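Possible thiamine biosynthesis enzyme (Candida albicans, PDB 2X7Q) is of unknown function but has the periplasmic binding protein fold of the SsuA/TauA family and may take part in thiamine biosynthesis. Local coordinates at residues A[28-39]-A[222-233]. The protein carries 1 engineered substitution. Numbering follows the deposited sequence.
Sequences TPLFFAQQQGYY and FIDAVNQGIQYY
Y38 sits as a knob in the hole formed by A225, Q228, G229 and Y232. Q228 CB stands over the centre of the Y38 ring, 6° off its normal, while Q36 CB, from the same segment as Y38, lies near the rim of the opposite face. With CG anti to the backbone N, the Y232 ring meets Q36 and F32 on the same side of its plane. Q36 CG makes a CH-pi contact 3.8 Å from the Y232 centroid, and the amide, folded back at chi2, stacks 15° from the ring plane; F32 approaches obliquely. Where helices 28-35 and 222-233 cross at 102°, G229 gives the close fit, its CA 3.7 Å from P29 O. P29 CB packs on I230 CG1 at 3.9 Å and T28 CG2 on Y233 CD1, with F264 touching P29 and Y233. At the other end, Y39 CD2 lies 3.7 Å from A225 CB and its ring meets F222 rim to rim; both rings touch I46 of strand 46-50, at the edge of a five-stranded sheet of the binding-protein fold. Y39 OH donates to a lone pair of L30 O (2.9 Å), helping to hold the ring. A Schellman motif, with G37 at positive phi and Y38 N bonded to A33 O, closes helix 28-35. Y232 OH bonds to E239, Q36 OE1 accepts from Q35 NE2, and a water joins Y38 OH and, weakly, Q228 O. The contact thus rests on apolar and aromatic packing.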
loop_
_atom_site.group_PDB
_atom_site.type_symbol
_atom_site.label_atom_id
_atom_site.label_comp_id
_atom_site.label_asym_id
_atom_site.label_seq_id
_atom_site.Cartn_x
_atom_site.Cartn_y
_atom_site.Cartn_z
ATOM N N THR A 28 6.399 -5.477 8.898
ATOM C CA THR A 28 7.031 -5.887 10.149
ATOM C C THR A 28 6.101 -6.678 11.078
ATOM O O THR A 28 6.461 -7.766 11.524
ATOM C CB THR A 28 7.636 -4.681 10.901
ATOM O OG1 THR A 28 8.759 -4.173 10.171
ATOM C CG2 THR A 28 8.094 -5.091 12.285
ATOM N N PRO A 29 4.908 -6.134 11.374
ATOM C CA PRO A 29 3.974 -6.833 12.264
ATOM C C PRO A 29 3.650 -8.244 11.778
ATOM O O PRO A 29 3.483 -9.149 12.595
ATOM C CB PRO A 29 2.720 -5.956 12.208
ATOM C CG PRO A 29 3.229 -4.599 11.881
ATOM C CD PRO A 29 4.383 -4.825 10.948
ATOM N N LEU A 30 3.558 -8.425 10.464
ATOM C CA LEU A 30 3.290 -9.739 9.894
ATOM C C LEU A 30 4.388 -10.727 10.266
ATOM O O LEU A 30 4.114 -11.881 10.587
ATOM C CB LEU A 30 3.163 -9.650 8.372
ATOM C CG LEU A 30 2.024 -8.793 7.817
ATOM C CD1 LEU A 30 2.063 -8.768 6.297
ATOM C CD2 LEU A 30 0.687 -9.310 8.309
ATOM N N PHE A 31 5.633 -10.263 10.229
ATOM C CA PHE A 31 6.776 -11.111 10.546
ATOM C C PHE A 31 6.763 -11.583 11.998
ATOM O O PHE A 31 6.896 -12.776 12.270
ATOM C CB PHE A 31 8.085 -10.378 10.246
ATOM C CG PHE A 31 9.289 -11.001 10.894
ATOM C CD1 PHE A 31 9.857 -12.153 10.374
ATOM C CD2 PHE A 31 9.851 -10.432 12.025
ATOM C CE1 PHE A 31 10.963 -12.727 10.973
ATOM C CE2 PHE A 31 10.958 -10.999 12.627
ATOM C CZ PHE A 31 11.514 -12.149 12.100
ATOM N N PHE A 32 6.609 -10.642 12.924
ATOM C CA PHE A 32 6.623 -10.959 14.350
ATOM C C PHE A 32 5.483 -11.898 14.741
ATOM O O PHE A 32 5.622 -12.699 15.663
ATOM C CB PHE A 32 6.583 -9.680 15.193
ATOM C CG PHE A 32 7.894 -8.938 15.236
ATOM C CD1 PHE A 32 8.048 -7.728 14.576
ATOM C CD2 PHE A 32 8.975 -9.457 15.931
ATOM C CE1 PHE A 32 9.254 -7.049 14.617
ATOM C CE2 PHE A 32 10.183 -8.782 15.972
ATOM C CZ PHE A 32 10.321 -7.577 15.314
ATOM N N ALA A 33 4.358 -11.793 14.041
ATOM C CA ALA A 33 3.235 -12.697 14.266
ATOM C C ALA A 33 3.653 -14.139 13.993
ATOM O O ALA A 33 3.198 -15.066 14.662
ATOM C CB ALA A 33 2.055 -12.307 13.394
ATOM N N GLN A 34 4.522 -14.318 13.002
ATOM C CA GLN A 34 5.037 -15.636 12.653
ATOM C C GLN A 34 6.157 -16.046 13.606
ATOM O O GLN A 34 6.230 -17.198 14.034
ATOM C CB GLN A 34 5.545 -15.646 11.208
ATOM C CG GLN A 34 6.107 -16.984 10.745
ATOM C CD GLN A 34 6.653 -16.933 9.330
ATOM O OE1 GLN A 34 6.007 -17.386 8.385
ATOM N NE2 GLN A 34 7.849 -16.380 9.178
ATOM N N GLN A 35 7.025 -15.094 13.934
ATOM C CA GLN A 35 8.133 -15.337 14.853
ATOM C C GLN A 35 7.632 -15.807 16.215
ATOM O O GLN A 35 8.187 -16.734 16.804
ATOM C CB GLN A 35 8.977 -14.072 15.022
ATOM C CG GLN A 35 10.180 -14.244 15.940
ATOM C CD GLN A 35 10.854 -12.925 16.275
ATOM O OE1 GLN A 35 11.935 -12.619 15.769
ATOM N NE2 GLN A 35 10.215 -12.135 17.129
ATOM N N GLN A 36 6.580 -15.162 16.708
ATOM C CA GLN A 36 6.021 -15.488 18.015
ATOM C C GLN A 36 4.998 -16.615 17.921
ATOM O O GLN A 36 4.392 -17.001 18.920
ATOM C CB GLN A 36 5.395 -14.247 18.656
ATOM C CG GLN A 36 6.368 -13.093 18.841
ATOM C CD GLN A 36 7.532 -13.451 19.745
ATOM O OE1 GLN A 36 8.685 -13.156 19.434
ATOM N NE2 GLN A 36 7.234 -14.093 20.868
ATOM N N GLY A 37 4.812 -17.138 16.712
ATOM C CA GLY A 37 3.926 -18.267 16.492
ATOM C C GLY A 37 2.461 -17.970 16.751
ATOM O O GLY A 37 1.709 -18.854 17.164
ATOM N N TYR A 38 2.051 -16.731 16.505
ATOM C CA TYR A 38 0.659 -16.343 16.698
ATOM C C TYR A 38 -0.262 -17.036 15.695
ATOM O O TYR A 38 -1.405 -17.359 16.014
ATOM C CB TYR A 38 0.495 -14.825 16.597
ATOM C CG TYR A 38 1.163 -14.054 17.711
ATOM C CD1 TYR A 38 0.935 -14.380 19.040
ATOM C CD2 TYR A 38 2.004 -12.985 17.433
ATOM C CE1 TYR A 38 1.541 -13.675 20.062
ATOM C CE2 TYR A 38 2.613 -12.271 18.446
ATOM C CZ TYR A 38 2.379 -12.620 19.760
ATOM O OH TYR A 38 2.980 -11.913 20.778
ATOM N N TYR A 39 0.236 -17.257 14.483
ATOM C CA TYR A 39 -0.555 -17.909 13.446
ATOM C C TYR A 39 -0.919 -19.339 13.841
ATOM O O TYR A 39 -2.084 -19.728 13.783
ATOM C CB TYR A 39 0.188 -17.900 12.109
ATOM C CG TYR A 39 0.498 -16.512 11.591
ATOM C CD1 TYR A 39 1.809 -16.101 11.396
ATOM C CD2 TYR A 39 -0.519 -15.613 11.305
ATOM C CE1 TYR A 39 2.102 -14.837 10.923
ATOM C CE2 TYR A 39 -0.240 -14.344 10.833
ATOM C CZ TYR A 39 1.074 -13.962 10.643
ATOM O OH TYR A 39 1.355 -12.700 10.176
ATOM N N PHE A 222 -6.813 -15.082 11.090
ATOM C CA PHE A 222 -5.625 -14.440 10.541
ATOM C C PHE A 222 -5.560 -12.981 10.976
ATOM O O PHE A 222 -4.513 -12.499 11.403
ATOM C CB PHE A 222 -5.614 -14.534 9.013
ATOM C CG PHE A 222 -4.545 -13.701 8.362
ATOM C CD1 PHE A 222 -3.231 -14.140 8.325
ATOM C CD2 PHE A 222 -4.856 -12.482 7.783
ATOM C CE1 PHE A 222 -2.246 -13.373 7.725
ATOM C CE2 PHE A 222 -3.876 -11.713 7.183
ATOM C CZ PHE A 222 -2.570 -12.158 7.155
ATOM N N ILE A 223 -6.686 -12.283 10.864
ATOM C CA ILE A 223 -6.764 -10.886 11.272
ATOM C C ILE A 223 -6.474 -10.740 12.762
ATOM O O ILE A 223 -5.763 -9.824 13.177
ATOM C CB ILE A 223 -8.144 -10.281 10.953
ATOM C CG1 ILE A 223 -8.398 -10.299 9.444
ATOM C CG2 ILE A 223 -8.241 -8.864 11.490
ATOM C CD1 ILE A 223 -9.724 -9.692 9.039
ATOM N N ASP A 224 -7.023 -11.648 13.562
ATOM C CA ASP A 224 -6.777 -11.646 15.000
ATOM C C ASP A 224 -5.294 -11.871 15.293
ATOM O O ASP A 224 -4.737 -11.269 16.207
ATOM C CB ASP A 224 -7.624 -12.712 15.698
ATOM C CG ASP A 224 -9.100 -12.376 15.695
ATOM O OD1 ASP A 224 -9.445 -11.214 15.403
ATOM O OD2 ASP A 224 -9.918 -13.268 15.998
ATOM N N ALA A 225 -4.660 -12.737 14.509
ATOM C CA ALA A 225 -3.236 -13.010 14.666
ATOM C C ALA A 225 -2.422 -11.769 14.312
ATOM O O ALA A 225 -1.428 -11.461 14.965
ATOM C CB ALA A 225 -2.822 -14.186 13.798
ATOM N N VAL A 226 -2.850 -11.066 13.267
ATOM C CA VAL A 226 -2.209 -9.820 12.864
ATOM C C VAL A 226 -2.354 -8.767 13.957
ATOM O O VAL A 226 -1.443 -7.977 14.191
ATOM C CB VAL A 226 -2.800 -9.283 11.545
ATOM C CG1 VAL A 226 -2.236 -7.909 11.227
ATOM C CG2 VAL A 226 -2.529 -10.256 10.406
ATOM N N ASN A 227 -3.499 -8.770 14.633
ATOM C CA ASN A 227 -3.741 -7.842 15.732
ATOM C C ASN A 227 -2.717 -8.028 16.845
ATOM O O ASN A 227 -2.235 -7.058 17.426
ATOM C CB ASN A 227 -5.157 -8.024 16.289
ATOM C CG ASN A 227 -5.502 -7.000 17.354
ATOM O OD1 ASN A 227 -4.845 -6.916 18.393
ATOM N ND2 ASN A 227 -6.537 -6.212 17.097
ATOM N N GLN A 228 -2.395 -9.283 17.140
ATOM C CA GLN A 228 -1.390 -9.601 18.148
ATOM C C GLN A 228 0.003 -9.257 17.635
ATOM O O GLN A 228 0.862 -8.817 18.396
ATOM C CB GLN A 228 -1.463 -11.080 18.534
ATOM C CG GLN A 228 -2.679 -11.449 19.371
ATOM C CD GLN A 228 -2.658 -12.892 19.830
ATOM O OE1 GLN A 228 -2.278 -13.787 19.077
ATOM N NE2 GLN A 228 -3.070 -13.126 21.071
ATOM N N GLY A 229 0.222 -9.462 16.339
ATOM C CA GLY A 229 1.491 -9.130 15.717
ATOM C C GLY A 229 1.751 -7.638 15.769
ATOM O O GLY A 229 2.893 -7.200 15.914
ATOM N N ILE A 230 0.682 -6.858 15.652
ATOM C CA ILE A 230 0.771 -5.407 15.741
ATOM C C ILE A 230 1.092 -4.968 17.167
ATOM O O ILE A 230 1.914 -4.076 17.377
ATOM C CB ILE A 230 -0.539 -4.736 15.285
ATOM C CG1 ILE A 230 -0.743 -4.926 13.781
ATOM C CG2 ILE A 230 -0.532 -3.260 15.638
ATOM C CD1 ILE A 230 -2.008 -4.288 13.249
ATOM N N GLN A 231 0.440 -5.592 18.141
ATOM C CA GLN A 231 0.677 -5.267 19.541
ATOM C C GLN A 231 2.119 -5.574 19.933
ATOM O O GLN A 231 2.761 -4.785 20.622
ATOM C CB GLN A 231 -0.297 -6.022 20.450
ATOM C CG GLN A 231 -0.118 -5.723 21.934
ATOM C CD GLN A 231 -1.090 -6.485 22.812
ATOM O OE1 GLN A 231 -1.911 -7.259 22.324
ATOM N NE2 GLN A 231 -1.001 -6.265 24.118
ATOM N N TYR A 232 2.624 -6.722 19.493
ATOM C CA TYR A 232 4.005 -7.096 19.769
ATOM C C TYR A 232 4.954 -6.045 19.207
ATOM O O TYR A 232 5.856 -5.581 19.899
ATOM C CB TYR A 232 4.328 -8.471 19.178
ATOM C CG TYR A 232 5.694 -8.992 19.574
ATOM C CD1 TYR A 232 6.830 -8.647 18.851
ATOM C CD2 TYR A 232 5.848 -9.824 20.676
ATOM C CE1 TYR A 232 8.081 -9.120 19.216
ATOM C CE2 TYR A 232 7.092 -10.302 21.048
ATOM C CZ TYR A 232 8.202 -9.946 20.315
ATOM O OH TYR A 232 9.438 -10.418 20.683
ATOM N N TYR A 233 4.742 -5.674 17.950
ATOM C CA TYR A 233 5.539 -4.636 17.312
ATOM C C TYR A 233 5.541 -3.367 18.153
ATOM O O TYR A 233 6.594 -2.797 18.427
ATOM C CB TYR A 233 5.000 -4.336 15.911
ATOM C CG TYR A 233 5.511 -3.036 15.330
ATOM C CD1 TYR A 233 6.713 -2.987 14.634
ATOM C CD2 TYR A 233 4.795 -1.855 15.483
ATOM C CE1 TYR A 233 7.184 -1.799 14.108
ATOM C CE2 TYR A 233 5.258 -0.663 14.962
ATOM C CZ TYR A 233 6.452 -0.642 14.274
ATOM O OH TYR A 233 6.917 0.539 13.753
HETATM O O HOH W 1 1.344 -9.500 21.660
#